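PDB 6A34: putative methylthioribose-1-phosphate isomerase from Pyrococcus horikoshii OT3, which probably interconverts 5-methylthioribose 1-phosphate and 5-methylthioribulose 1-phosphate, an isomerisation step of the methionine salvage pathway. Local coordinates for residues Glu18-Val24 against Phe68-Leu72; Met26-Arg30 against Asn53-Arg57; Val184-His188 against Glu214-Leu220; Ala251-Phe255 against Val325-Leu331; Leu281-Met286 against Leu349-Phe353. All coordinates share one frame; numbering follows the deposited sequence.

Contact 1 of 5, residues Glu18-Val24 against Phe68-Leu72; sequences EYKNKSV and FGLAL
Aromatic and CH-pi contacts between Tyr19 and the helix residues Phe68 and Ala71 hold the hairpin 18-24 against 68-72. Tyr19 sets its CB over one face of the Phe68 ring, 3.6 Å from the centroid; the two rings are nearly parallel, their planes at 13°, but offset until little of one ring lies over the other. Because CG of Tyr19 is anti to the backbone N (chi1 -176°), the ring runs on along the helix, and Ala71 CB sits over one of its faces, 4.2 Å from the centroid. The apolar packing is completed by Leu72 CB, 3.9 Å from Tyr19 CE1, and by Val24 CG2, 3.9 Å from Phe68 CB. No hydrogen bond links the two segments; Tyr19 OH, lying alongside the Leu72 backbone, bonds instead to Glu75 further along the helix. With an alanine at this position, a gap would probably open beside Ala71 and Leu72, and Glu75 would lose its hydroxyl partner. Within 18-24, Lys20 N bonds to Ser23 O at 3.0 Å. Ser23 N bonds back to Lys20 O at 2.9 Å, around a type I' turn. This is a tight beta-hairpin of the N-terminal antiparallel sheet, packed on helix 59-76.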
# COMPACT_ATOMS: atom_id res chain seq x y z
N GLU A 18 12.97 -25.41 -15.57
CA GLU A 18 13.04 -26.85 -15.97
C GLU A 18 14.25 -27.04 -16.91
O GLU A 18 14.66 -26.11 -17.65
CB GLU A 18 11.73 -27.25 -16.66
CG GLU A 18 11.10 -28.56 -16.22
CD GLU A 18 9.65 -28.64 -16.70
OE1 GLU A 18 9.44 -28.37 -17.91
OE2 GLU A 18 8.71 -28.86 -15.87
N TYR A 19 14.84 -28.24 -16.89
CA TYR A 19 15.90 -28.61 -17.84
C TYR A 19 15.50 -29.88 -18.58
O TYR A 19 15.22 -30.89 -17.94
CB TYR A 19 17.25 -28.78 -17.15
CG TYR A 19 18.39 -29.06 -18.09
CD1 TYR A 19 18.86 -28.07 -18.95
CD2 TYR A 19 19.03 -30.29 -18.11
CE1 TYR A 19 19.89 -28.31 -19.83
CE2 TYR A 19 20.10 -30.54 -18.96
CZ TYR A 19 20.53 -29.54 -19.82
OH TYR A 19 21.57 -29.77 -20.67
N LYS A 20 15.47 -29.81 -19.92
CA LYS A 20 14.92 -30.87 -20.78
C LYS A 20 15.56 -30.70 -22.16
O LYS A 20 15.69 -29.59 -22.63
CB LYS A 20 13.39 -30.72 -20.81
CG LYS A 20 12.61 -31.80 -21.54
CD LYS A 20 11.08 -31.59 -21.52
CE LYS A 20 10.55 -30.39 -22.28
NZ LYS A 20 10.02 -29.31 -21.40
N ASN A 21 15.98 -31.79 -22.82
CA ASN A 21 16.48 -31.69 -24.23
C ASN A 21 17.55 -30.60 -24.41
O ASN A 21 17.47 -29.78 -25.34
CB ASN A 21 15.37 -31.30 -25.21
CG ASN A 21 14.11 -32.11 -25.02
OD1 ASN A 21 13.03 -31.54 -24.80
ND2 ASN A 21 14.25 -33.42 -25.09
N LYS A 22 18.53 -30.54 -23.49
CA LYS A 22 19.65 -29.59 -23.60
C LYS A 22 19.15 -28.15 -23.64
O LYS A 22 19.80 -27.28 -24.20
CB LYS A 22 20.49 -29.89 -24.84
CG LYS A 22 20.95 -31.33 -24.98
CD LYS A 22 22.00 -31.49 -26.06
CE LYS A 22 22.84 -32.73 -25.91
NZ LYS A 22 22.21 -33.90 -26.56
N SER A 23 18.01 -27.88 -23.00
CA SER A 23 17.46 -26.54 -22.96
C SER A 23 16.93 -26.21 -21.56
O SER A 23 16.27 -27.05 -20.89
CB SER A 23 16.40 -26.41 -24.01
OG SER A 23 16.99 -26.43 -25.30
N VAL A 24 17.23 -24.99 -21.11
CA VAL A 24 16.68 -24.46 -19.87
C VAL A 24 15.38 -23.72 -20.21
O VAL A 24 15.36 -22.84 -21.06
CB VAL A 24 17.67 -23.54 -19.14
CG1 VAL A 24 17.08 -23.00 -17.85
CG2 VAL A 24 18.98 -24.26 -18.85
N PHE A 68 21.35 -25.37 -13.76
CA PHE A 68 21.00 -25.94 -15.06
C PHE A 68 21.80 -25.28 -16.19
O PHE A 68 21.84 -25.83 -17.26
CB PHE A 68 19.51 -25.82 -15.33
CG PHE A 68 18.70 -26.81 -14.54
CD1 PHE A 68 19.15 -28.10 -14.35
CD2 PHE A 68 17.48 -26.45 -14.00
CE1 PHE A 68 18.39 -29.01 -13.64
CE2 PHE A 68 16.74 -27.36 -13.27
CZ PHE A 68 17.20 -28.63 -13.09
N GLY A 69 22.37 -24.10 -15.94
CA GLY A 69 23.28 -23.46 -16.89
C GLY A 69 24.58 -24.23 -17.04
O GLY A 69 25.15 -24.28 -18.13
N LEU A 70 25.04 -24.83 -15.94
CA LEU A 70 26.21 -25.70 -15.98
C LEU A 70 25.88 -27.06 -16.61
O LEU A 70 26.69 -27.62 -17.30
CB LEU A 70 26.77 -25.85 -14.57
CG LEU A 70 27.32 -24.54 -13.99
CD1 LEU A 70 27.72 -24.72 -12.55
CD2 LEU A 70 28.50 -24.03 -14.82
N ALA A 71 24.70 -27.60 -16.30
CA ALA A 71 24.21 -28.83 -16.93
C ALA A 71 24.21 -28.62 -18.45
O ALA A 71 24.75 -29.43 -19.19
CB ALA A 71 22.84 -29.18 -16.43
N LEU A 72 23.63 -27.49 -18.88
CA LEU A 72 23.57 -27.13 -20.28
C LEU A 72 25.00 -27.08 -20.84
O LEU A 72 25.28 -27.66 -21.90
CB LEU A 72 22.85 -25.79 -20.47
CG LEU A 72 22.76 -25.30 -21.91
CD1 LEU A 72 21.76 -26.12 -22.70
CD2 LEU A 72 22.36 -23.85 -21.98

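Contact 2 of 5, residues Met26-Arg30 against Asn53-Arg57; sequences MINQR and NMTVR
Arg57, predicted to bind substrate, is held by Gln29 at the border of the active site, where the loop between helices 44-52 and 59-76 passes the end of strand 23-27. Arg57 NH1 gives a 2.7 Å hydrogen bond to Gln29 OE1, which lies in the guanidinium plane and accepts on a lone pair; the amide plane stands at 85° to the guanidinium. Gln29 NE2 is taken by Leu172 O, and Arg57 NH2 by Asn168. Gln29 also binds through its backbone: its N donates to Thr55 O at 3.0 Å, nearly straight at 169°. Asn28 OD1 closes an Asx turn by accepting from Arg30 N, its ND2 bonds to Glu39, and its CG rests 3.9 Å from Thr55 CG2. The kinked chain of Arg30 lays its guanidinium over Asn53, with OD1 above one face and the two planes 29° apart, and its CD is 3.4 Å from Thr55 OG1. Deeper in, Met26 SD packs 3.6 Å from Val56 CG1. Met54, with positive phi, ends helix 44-52 in a Schellman motif. Gln29 thus acts as a second-shell residue: it fixes the loop backbone at Thr55 and one edge of the Arg57 guanidinium, consistent with a guanidinium preset for substrate.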
# COMPACT_ATOMS: atom_id res chain seq x y z
N MET A 26 12.15 -21.43 -18.69
CA MET A 26 11.78 -20.53 -17.58
C MET A 26 10.44 -19.85 -17.89
O MET A 26 10.25 -19.26 -18.98
CB MET A 26 12.80 -19.42 -17.36
CG MET A 26 14.21 -19.90 -17.17
SD MET A 26 15.27 -18.50 -16.83
CE MET A 26 16.90 -19.24 -16.89
N ILE A 27 9.53 -19.90 -16.93
CA ILE A 27 8.41 -19.00 -16.97
C ILE A 27 8.97 -17.58 -17.07
O ILE A 27 9.94 -17.28 -16.39
CB ILE A 27 7.49 -19.18 -15.75
CG1 ILE A 27 6.82 -20.54 -15.77
CG2 ILE A 27 6.47 -18.04 -15.68
CD1 ILE A 27 6.09 -20.87 -14.49
N ASN A 28 8.41 -16.75 -17.96
CA ASN A 28 8.87 -15.39 -18.13
C ASN A 28 8.10 -14.49 -17.16
O ASN A 28 6.99 -14.03 -17.46
CB ASN A 28 8.72 -14.86 -19.55
CG ASN A 28 9.52 -13.59 -19.75
OD1 ASN A 28 9.62 -12.77 -18.83
ND2 ASN A 28 10.15 -13.46 -20.90
N GLN A 29 8.73 -14.22 -16.02
CA GLN A 29 8.10 -13.50 -14.92
C GLN A 29 8.08 -11.99 -15.21
O GLN A 29 7.41 -11.26 -14.49
CB GLN A 29 8.79 -13.85 -13.59
CG GLN A 29 8.71 -15.34 -13.23
CD GLN A 29 9.00 -15.64 -11.78
OE1 GLN A 29 8.53 -14.93 -10.89
NE2 GLN A 29 9.77 -16.69 -11.52
N ARG A 30 8.80 -11.54 -16.26
CA ARG A 30 8.72 -10.14 -16.72
C ARG A 30 7.43 -9.87 -17.50
O ARG A 30 7.00 -8.75 -17.56
CB ARG A 30 9.89 -9.75 -17.62
CG ARG A 30 11.20 -9.56 -16.87
CD ARG A 30 12.35 -9.93 -17.80
NE ARG A 30 12.25 -9.31 -19.11
CZ ARG A 30 12.62 -8.06 -19.39
NH1 ARG A 30 13.18 -7.31 -18.45
NH2 ARG A 30 12.42 -7.58 -20.60
N ASN A 53 18.33 -10.20 -16.23
CA ASN A 53 17.00 -9.79 -16.72
C ASN A 53 15.86 -9.89 -15.69
O ASN A 53 14.81 -9.30 -15.90
CB ASN A 53 16.49 -10.76 -17.80
CG ASN A 53 16.45 -10.13 -19.17
OD1 ASN A 53 16.36 -8.91 -19.27
ND2 ASN A 53 16.51 -10.93 -20.22
N MET A 54 16.01 -10.78 -14.70
CA MET A 54 14.92 -11.21 -13.79
C MET A 54 13.73 -11.81 -14.58
O MET A 54 12.55 -11.70 -14.18
CB MET A 54 14.51 -10.05 -12.88
CG MET A 54 15.71 -9.57 -12.06
SD MET A 54 15.38 -8.26 -10.85
CE MET A 54 17.06 -7.74 -10.47
N THR A 55 14.05 -12.51 -15.68
CA THR A 55 13.12 -13.40 -16.39
C THR A 55 12.71 -14.54 -15.43
O THR A 55 11.56 -14.97 -15.36
CB THR A 55 13.76 -13.92 -17.69
OG1 THR A 55 13.94 -12.83 -18.59
CG2 THR A 55 12.94 -15.00 -18.37
N VAL A 56 13.70 -15.00 -14.68
CA VAL A 56 13.49 -15.83 -13.52
C VAL A 56 13.77 -14.97 -12.29
O VAL A 56 14.64 -14.09 -12.32
CB VAL A 56 14.39 -17.09 -13.54
CG1 VAL A 56 15.88 -16.76 -13.74
CG2 VAL A 56 14.23 -17.89 -12.27
N ARG A 57 13.02 -15.24 -11.21
CA ARG A 57 13.25 -14.65 -9.89
C ARG A 57 12.86 -15.68 -8.83
O ARG A 57 12.39 -16.77 -9.18
CB ARG A 57 12.45 -13.36 -9.72
CG ARG A 57 10.97 -13.52 -10.00
CD ARG A 57 10.13 -12.63 -9.09
NE ARG A 57 10.02 -13.16 -7.73
CZ ARG A 57 9.05 -13.96 -7.31
NH1 ARG A 57 8.38 -14.69 -8.19
NH2 ARG A 57 8.74 -14.00 -6.02

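Contact 3 of 5, residues Val184-His188 against Glu214-Leu220; sequences VRVMH and EYSYDGL
The two backbones come closest at His188 and Leu220, CA to CA 6.5 Å, where helix 206-217 ends in a Schellman motif at Gly219, a residue with positive phi. Arg185 carries the polar part. Its straight chain brings the guanidinium between two acids, each gripped through a single oxygen. Asp218 OD2 takes a side-on pair, 2.9 Å from both Arg185 NE and Arg185 NH2. Glu214 OE1 takes an end-on pair, 2.9 Å from Arg185 NH1 and NH2 alike. Both oxygens lie close to the guanidinium plane, but the carboxylates are turned differently, that of Asp218 83° from this plane and that of Glu214 38°. Four bonds therefore fix the group's rotation, and two carboxylates would be expected to favour its positive charge. Both acids have further partners, Asp218 with Thr11 and Glu214 with Ser171. Tyr215 CD1 lies over one guanidinium face, the planes 39° apart. Apolar packing flanks this network. Val184 CG2 meets Tyr215 CE1 at 3.7 Å and Leu220 CD2 at 3.9 Å. Leu220 CD1 sits over one face of the His188 ring, 3.9 Å from its centroid. A buried salt-bridge network with an apolar margin thus joins helices 180-189 and 206-217 in the Rossmann-like domain, and Glu214 lies about 6 Å, side chain to side chain, from the predicted substrate-binding Arg57.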
# COMPACT_ATOMS: atom_id res chain seq x y z
N VAL A 184 -1.06 -23.23 0.88
CA VAL A 184 -2.37 -22.87 0.38
C VAL A 184 -2.82 -23.83 -0.73
O VAL A 184 -4.03 -24.10 -0.85
CB VAL A 184 -2.45 -21.40 -0.04
CG1 VAL A 184 -2.20 -20.48 1.14
CG2 VAL A 184 -1.50 -21.07 -1.18
N ARG A 185 -1.89 -24.40 -1.50
CA ARG A 185 -2.30 -25.41 -2.53
C ARG A 185 -2.79 -26.70 -1.85
O ARG A 185 -3.84 -27.20 -2.17
CB ARG A 185 -1.16 -25.63 -3.54
CG ARG A 185 -1.07 -24.51 -4.56
CD ARG A 185 0.18 -24.61 -5.40
NE ARG A 185 0.07 -23.75 -6.58
CZ ARG A 185 0.54 -22.52 -6.66
NH1 ARG A 185 1.37 -22.07 -5.73
NH2 ARG A 185 0.18 -21.73 -7.67
N VAL A 186 -2.10 -27.16 -0.81
CA VAL A 186 -2.55 -28.32 -0.09
C VAL A 186 -3.92 -28.04 0.55
O VAL A 186 -4.83 -28.87 0.47
CB VAL A 186 -1.52 -28.78 0.94
CG1 VAL A 186 -2.09 -29.86 1.83
CG2 VAL A 186 -0.25 -29.26 0.27
N MET A 187 -4.06 -26.87 1.19
CA MET A 187 -5.29 -26.50 1.83
C MET A 187 -6.42 -26.49 0.79
O MET A 187 -7.54 -26.90 1.10
CB MET A 187 -5.18 -25.13 2.51
CG MET A 187 -4.31 -25.15 3.75
SD MET A 187 -4.26 -23.57 4.63
CE MET A 187 -5.95 -23.45 5.21
N HIS A 188 -6.14 -25.97 -0.41
CA HIS A 188 -7.18 -25.82 -1.45
C HIS A 188 -7.68 -27.20 -1.89
O HIS A 188 -8.88 -27.44 -1.99
CB HIS A 188 -6.66 -24.98 -2.63
CG HIS A 188 -7.60 -24.94 -3.78
ND1 HIS A 188 -8.77 -24.21 -3.75
CD2 HIS A 188 -7.56 -25.52 -4.99
CE1 HIS A 188 -9.40 -24.33 -4.91
NE2 HIS A 188 -8.69 -25.14 -5.67
N GLU A 214 -0.81 -16.57 -10.27
CA GLU A 214 -0.59 -18.03 -10.12
C GLU A 214 -1.71 -18.68 -9.30
O GLU A 214 -2.05 -19.81 -9.58
CB GLU A 214 0.78 -18.40 -9.54
CG GLU A 214 1.15 -17.75 -8.21
CD GLU A 214 2.31 -18.49 -7.55
OE1 GLU A 214 2.09 -19.66 -7.19
OE2 GLU A 214 3.46 -17.94 -7.50
N TYR A 215 -2.24 -18.00 -8.26
CA TYR A 215 -3.22 -18.66 -7.41
C TYR A 215 -4.54 -18.71 -8.17
O TYR A 215 -5.32 -19.68 -8.03
CB TYR A 215 -3.34 -18.00 -6.04
CG TYR A 215 -2.10 -18.09 -5.17
CD1 TYR A 215 -1.41 -19.29 -5.05
CD2 TYR A 215 -1.60 -16.99 -4.49
CE1 TYR A 215 -0.27 -19.39 -4.27
CE2 TYR A 215 -0.47 -17.08 -3.70
CZ TYR A 215 0.20 -18.29 -3.58
OH TYR A 215 1.35 -18.40 -2.83
N SER A 216 -4.80 -17.66 -8.95
CA SER A 216 -5.94 -17.67 -9.84
C SER A 216 -5.79 -18.78 -10.91
O SER A 216 -6.68 -19.57 -11.11
CB SER A 216 -6.18 -16.33 -10.45
OG SER A 216 -7.47 -16.33 -11.03
N TYR A 217 -4.64 -18.84 -11.58
CA TYR A 217 -4.37 -19.87 -12.55
C TYR A 217 -4.77 -21.25 -12.03
O TYR A 217 -5.34 -22.04 -12.78
CB TYR A 217 -2.89 -19.88 -12.94
CG TYR A 217 -2.57 -20.70 -14.17
CD1 TYR A 217 -2.26 -22.04 -14.06
CD2 TYR A 217 -2.56 -20.13 -15.43
CE1 TYR A 217 -1.94 -22.81 -15.16
CE2 TYR A 217 -2.24 -20.89 -16.55
CZ TYR A 217 -1.94 -22.24 -16.42
OH TYR A 217 -1.60 -23.03 -17.48
N ASP A 218 -4.51 -21.52 -10.75
CA ASP A 218 -4.79 -22.81 -10.19
C ASP A 218 -6.20 -22.90 -9.63
O ASP A 218 -6.55 -23.92 -9.03
CB ASP A 218 -3.74 -23.18 -9.13
CG ASP A 218 -2.48 -23.78 -9.73
OD1 ASP A 218 -2.59 -24.34 -10.85
OD2 ASP A 218 -1.40 -23.72 -9.06
N GLY A 219 -7.02 -21.86 -9.78
CA GLY A 219 -8.42 -21.91 -9.30
C GLY A 219 -8.59 -21.80 -7.78
O GLY A 219 -9.62 -22.21 -7.24
N LEU A 220 -7.62 -21.23 -7.06
CA LEU A 220 -7.86 -20.90 -5.63
C LEU A 220 -8.86 -19.74 -5.56
O LEU A 220 -8.85 -18.87 -6.41
CB LEU A 220 -6.54 -20.52 -4.96
CG LEU A 220 -5.72 -21.66 -4.39
CD1 LEU A 220 -5.29 -22.66 -5.48
CD2 LEU A 220 -4.50 -21.11 -3.66

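Contact 4 of 5, residues Ala251-Phe255 against Val325-Leu331; sequences ANGDF and VTPHKYL
Asp254 OD1 accepts the backbone N-H of His328 at 2.9 Å, on the anti side of the carboxylate and 27° out of its plane. The other oxygen, OD2, is met from above that plane by Asn252 ND2, and it also accepts from Gly291 N. Asn252 OD1 in turn takes the N-H of Asp254 at 2.9 Å, an Asx turn, so the Asn252 amide holds Asp254 at both its backbone N and its carboxylate. Next to them Phe255 and Thr326 form an antiparallel hydrogen-bonded pair: Thr326 N to Phe255 O is 2.9 Å and Phe255 N to Thr326 O is 3.2 Å. Beside this pair Gln235 of the second subunit bonds to Val325 O. Further out the His328 ring is turned nearly parallel to the Asp254 carboxylate, their planes 11° apart, with OD1 at the ring edge, 3.1 Å from His328 CD2. Gly253 passes so close to His328 CB that a beta carbon would be tight, and the backbone angles of Gly253 by themselves call for glycine. Phe255 has its CG between the backbone N and carbonyl carbon (chi1 68°), which lays the ring beside Thr326, CE1 being 3.6 Å from Thr326 CG2. The same CE1 is 3.7 Å from Leu331 CD2. The Phe255 side chain is about 4 Å from that of Asn257, a predicted substrate-binding residue. Replacing Asp254 by a leucine would probably leave His328 N and Gly291 N without their acceptor and the Asn252 amide freer to turn. One carboxylate thus takes a donor from its own turn, Asn252, and two from distant chain, His328 and Gly291.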
# COMPACT_ATOMS: atom_id res chain seq x y z
N ALA A 251 18.43 -16.61 14.68
CA ALA A 251 18.53 -17.69 15.68
C ALA A 251 17.42 -17.61 16.74
O ALA A 251 17.06 -18.65 17.31
CB ALA A 251 19.88 -17.69 16.36
N ASN A 252 16.93 -16.40 17.03
CA ASN A 252 15.91 -16.24 18.06
C ASN A 252 14.51 -16.22 17.42
O ASN A 252 13.55 -15.98 18.09
CB ASN A 252 16.11 -14.93 18.84
CG ASN A 252 15.84 -13.71 17.99
OD1 ASN A 252 15.76 -13.79 16.76
ND2 ASN A 252 15.74 -12.56 18.62
N GLY A 253 14.44 -16.41 16.10
CA GLY A 253 13.16 -16.46 15.41
C GLY A 253 12.73 -15.15 14.77
O GLY A 253 11.81 -15.16 13.96
N ASP A 254 13.40 -14.03 15.11
CA ASP A 254 13.18 -12.76 14.37
C ASP A 254 13.38 -13.09 12.89
O ASP A 254 14.20 -13.95 12.56
CB ASP A 254 14.12 -11.62 14.79
CG ASP A 254 14.05 -11.21 16.26
OD1 ASP A 254 13.12 -11.67 16.95
OD2 ASP A 254 14.95 -10.46 16.71
N PHE A 255 12.60 -12.47 12.00
CA PHE A 255 12.81 -12.70 10.58
C PHE A 255 12.59 -11.42 9.77
O PHE A 255 11.81 -10.54 10.14
CB PHE A 255 11.95 -13.85 10.06
CG PHE A 255 10.47 -13.58 10.03
CD1 PHE A 255 9.72 -13.55 11.19
CD2 PHE A 255 9.81 -13.40 8.83
CE1 PHE A 255 8.36 -13.30 11.16
CE2 PHE A 255 8.44 -13.15 8.80
CZ PHE A 255 7.73 -13.08 9.96
N VAL A 325 11.79 -6.19 9.55
CA VAL A 325 12.13 -7.23 10.49
C VAL A 325 11.02 -7.33 11.53
O VAL A 325 10.64 -6.36 12.12
CB VAL A 325 13.50 -6.97 11.16
CG1 VAL A 325 13.81 -8.04 12.18
CG2 VAL A 325 14.62 -6.92 10.13
N THR A 326 10.53 -8.55 11.73
CA THR A 326 9.45 -8.85 12.60
C THR A 326 10.02 -9.57 13.83
O THR A 326 10.64 -10.63 13.66
CB THR A 326 8.44 -9.74 11.86
OG1 THR A 326 7.85 -8.98 10.79
CG2 THR A 326 7.37 -10.29 12.79
N PRO A 327 9.87 -9.01 15.06
CA PRO A 327 10.29 -9.69 16.29
C PRO A 327 9.54 -11.02 16.49
O PRO A 327 8.33 -11.12 16.16
CB PRO A 327 9.95 -8.68 17.42
CG PRO A 327 9.92 -7.31 16.72
CD PRO A 327 9.36 -7.65 15.35
N HIS A 328 10.25 -12.03 17.03
CA HIS A 328 9.78 -13.43 17.10
C HIS A 328 8.49 -13.56 17.91
O HIS A 328 7.73 -14.45 17.64
CB HIS A 328 10.86 -14.37 17.65
CG HIS A 328 11.32 -14.03 19.02
ND1 HIS A 328 10.63 -14.44 20.17
CD2 HIS A 328 12.37 -13.29 19.43
CE1 HIS A 328 11.25 -13.94 21.23
NE2 HIS A 328 12.33 -13.23 20.79
N LYS A 329 8.25 -12.67 18.87
CA LYS A 329 7.13 -12.78 19.78
C LYS A 329 5.76 -12.68 19.07
O LYS A 329 4.71 -13.15 19.61
CB LYS A 329 7.25 -11.71 20.87
CG LYS A 329 7.04 -10.27 20.41
CD LYS A 329 6.91 -9.28 21.57
CE LYS A 329 6.66 -7.86 21.12
NZ LYS A 329 6.20 -7.00 22.24
N TYR A 330 5.73 -12.07 17.89
CA TYR A 330 4.55 -11.99 17.06
C TYR A 330 4.25 -13.33 16.36
O TYR A 330 3.15 -13.49 15.81
CB TYR A 330 4.74 -10.86 16.03
CG TYR A 330 4.82 -9.48 16.65
CD1 TYR A 330 3.69 -8.88 17.14
CD2 TYR A 330 6.00 -8.77 16.73
CE1 TYR A 330 3.71 -7.65 17.76
CE2 TYR A 330 6.04 -7.50 17.30
CZ TYR A 330 4.89 -6.94 17.83
OH TYR A 330 4.86 -5.71 18.45
N LEU A 331 5.19 -14.29 16.36
CA LEU A 331 4.99 -15.57 15.62
C LEU A 331 4.23 -16.57 16.49
O LEU A 331 4.60 -16.83 17.62
CB LEU A 331 6.32 -16.18 15.20
CG LEU A 331 7.01 -15.53 14.01
CD1 LEU A 331 8.47 -15.96 13.92
CD2 LEU A 331 6.29 -15.89 12.72

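Contact 5 of 5, residues Leu281-Met286 against Leu349-Phe353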
# COMPACT_ATOMS: atom_id res chain seq x y z
N LEU A 281 14.72 -24.86 6.03
CA LEU A 281 15.85 -24.76 7.00
C LEU A 281 16.98 -23.86 6.48
O LEU A 281 17.60 -23.15 7.26
CB LEU A 281 16.37 -26.16 7.33
CG LEU A 281 16.03 -26.67 8.73
CD1 LEU A 281 14.55 -26.56 9.01
CD2 LEU A 281 16.51 -28.09 8.92
N SER A 282 17.23 -23.87 5.18
CA SER A 282 18.33 -23.14 4.58
C SER A 282 18.11 -21.62 4.66
O SER A 282 19.03 -20.87 4.38
CB SER A 282 18.53 -23.59 3.14
OG SER A 282 17.38 -23.30 2.36
N SER A 283 16.90 -21.18 5.03
CA SER A 283 16.61 -19.73 5.19
C SER A 283 16.82 -19.29 6.64
O SER A 283 16.70 -18.12 6.94
CB SER A 283 15.20 -19.40 4.73
OG SER A 283 14.98 -19.85 3.41
N ILE A 284 17.09 -20.24 7.54
CA ILE A 284 17.39 -19.92 8.90
C ILE A 284 18.91 -19.72 9.01
O ILE A 284 19.68 -20.64 8.80
CB ILE A 284 16.87 -21.01 9.86
CG1 ILE A 284 15.39 -21.28 9.65
CG2 ILE A 284 17.18 -20.68 11.30
CD1 ILE A 284 14.93 -22.57 10.25
N ASP A 285 19.29 -18.49 9.36
CA ASP A 285 20.65 -18.07 9.55
C ASP A 285 20.93 -18.07 11.06
O ASP A 285 20.66 -17.08 11.75
CB ASP A 285 20.88 -16.70 8.91
CG ASP A 285 22.29 -16.15 8.97
OD1 ASP A 285 23.18 -16.86 9.49
OD2 ASP A 285 22.48 -15.01 8.50
N MET A 286 21.52 -19.17 11.53
CA MET A 286 21.78 -19.41 12.95
C MET A 286 23.04 -18.64 13.41
O MET A 286 23.30 -18.55 14.60
CB MET A 286 21.92 -20.91 13.22
CG MET A 286 21.20 -21.33 14.48
SD MET A 286 19.39 -21.33 14.28
CE MET A 286 19.07 -23.06 14.57
N LEU A 349 14.63 -23.93 17.64
CA LEU A 349 15.32 -23.86 16.36
C LEU A 349 16.64 -24.62 16.46
O LEU A 349 16.93 -25.38 15.53
CB LEU A 349 15.55 -22.43 15.88
CG LEU A 349 14.33 -21.77 15.24
CD1 LEU A 349 14.53 -20.27 15.09
CD2 LEU A 349 14.01 -22.40 13.90
N LYS A 350 17.39 -24.43 17.56
CA LYS A 350 18.71 -25.06 17.69
C LYS A 350 18.53 -26.58 17.84
O LYS A 350 19.33 -27.34 17.28
CB LYS A 350 19.57 -24.40 18.77
CG LYS A 350 19.37 -24.87 20.20
CD LYS A 350 20.62 -24.70 21.06
CE LYS A 350 21.16 -23.28 21.09
NZ LYS A 350 22.39 -23.20 21.91
N LYS A 351 17.46 -27.01 18.51
CA LYS A 351 17.09 -28.43 18.50
C LYS A 351 16.95 -28.89 17.06
O LYS A 351 17.61 -29.82 16.64
CB LYS A 351 15.77 -28.71 19.23
CG LYS A 351 15.89 -28.96 20.73
CD LYS A 351 14.56 -29.31 21.39
CE LYS A 351 14.51 -28.97 22.86
NZ LYS A 351 13.18 -29.27 23.44
N LEU A 352 16.08 -28.22 16.30
CA LEU A 352 15.75 -28.64 14.94
C LEU A 352 17.02 -28.88 14.13
O LEU A 352 17.04 -29.77 13.29
CB LEU A 352 14.89 -27.55 14.28
CG LEU A 352 14.31 -27.91 12.92
CD1 LEU A 352 13.37 -29.09 13.03
CD2 LEU A 352 13.60 -26.71 12.33
N PHE A 353 18.04 -28.05 14.36
CA PHE A 353 19.27 -28.07 13.58
C PHE A 353 20.14 -29.28 13.96
O PHE A 353 20.80 -29.86 13.09
CB PHE A 353 20.01 -26.74 13.69
CG PHE A 353 19.81 -25.87 12.48
CD1 PHE A 353 18.61 -25.19 12.29
CD2 PHE A 353 20.78 -25.78 11.49
CE1 PHE A 353 18.41 -24.41 11.16
CE2 PHE A 353 20.58 -25.00 10.37
CZ PHE A 353 19.39 -24.32 10.20
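Apolar contacts between Leu281, Ile284 and Met286 and the helix residues Leu349, Leu352 and Phe353 make up this interface, which has no hydrogen bond across it. Among the aliphatic pairs, Leu281 CD1 meets Leu352 CD2 at 3.5 Å, tighter than usual for two methyl groups. Ile284 reaches the helix with two branches. Its CD1 lies 3.8 Å from Leu349 CD2. Its CG2, anti to the backbone N, lies 3.9 Å from Phe353 CE1. Phe353 is the aromatic centre of the contact, its side chain running antiparallel to those of Leu281, Ile284 and Met286, which come from the facing segment. Leu281 O approaches the ring at its edge, near the ring plane, 3.6 Å from Phe353 CZ, while Leu281 CG stands 4.1 Å from Phe353 CE1. The sulfur contact comes from Met286, whose folded chain brings SD to 4.8 Å from the Phe353 centroid, an oblique Met-aromatic approach; the placing of the methyl beyond it is doubtful. Ile284 N bonds to Leu281 O at 3.0 Å, closing the 3-10 turn, and Leu281 N bonds to the side chain of Asp337. Leu349 and Leu352 also rest on Val341. Plain hydrophobic packing thus seats the C-terminal helix 345-354 on the 3-10 turn reached after strand 275-278 and on strand 284-285, the outer strand of a separate four-stranded sheet.

From the N terminus, the hairpin opens contact 1, which closes 44 residues later on helix 59-76. Contact 2 starts on the same strand, 23-27, and closes earlier, at the loop before that helix, so its loop lies within that of contact 1. Contact 3 follows in series, joining helices 180-189 and 206-217; its nearest atoms are about 6 Å from contact 2. Contacts 4 and 5 come last and cross: 251-255, 281-286, 325-331 and 349-353 alternate along the chain. They reach one four-stranded sheet and touch where Ala251 and Gly253 pack on Leu349. Contacts 1 and 4 lie on opposite sides of the chain's centre, their centres about 38 Å apart.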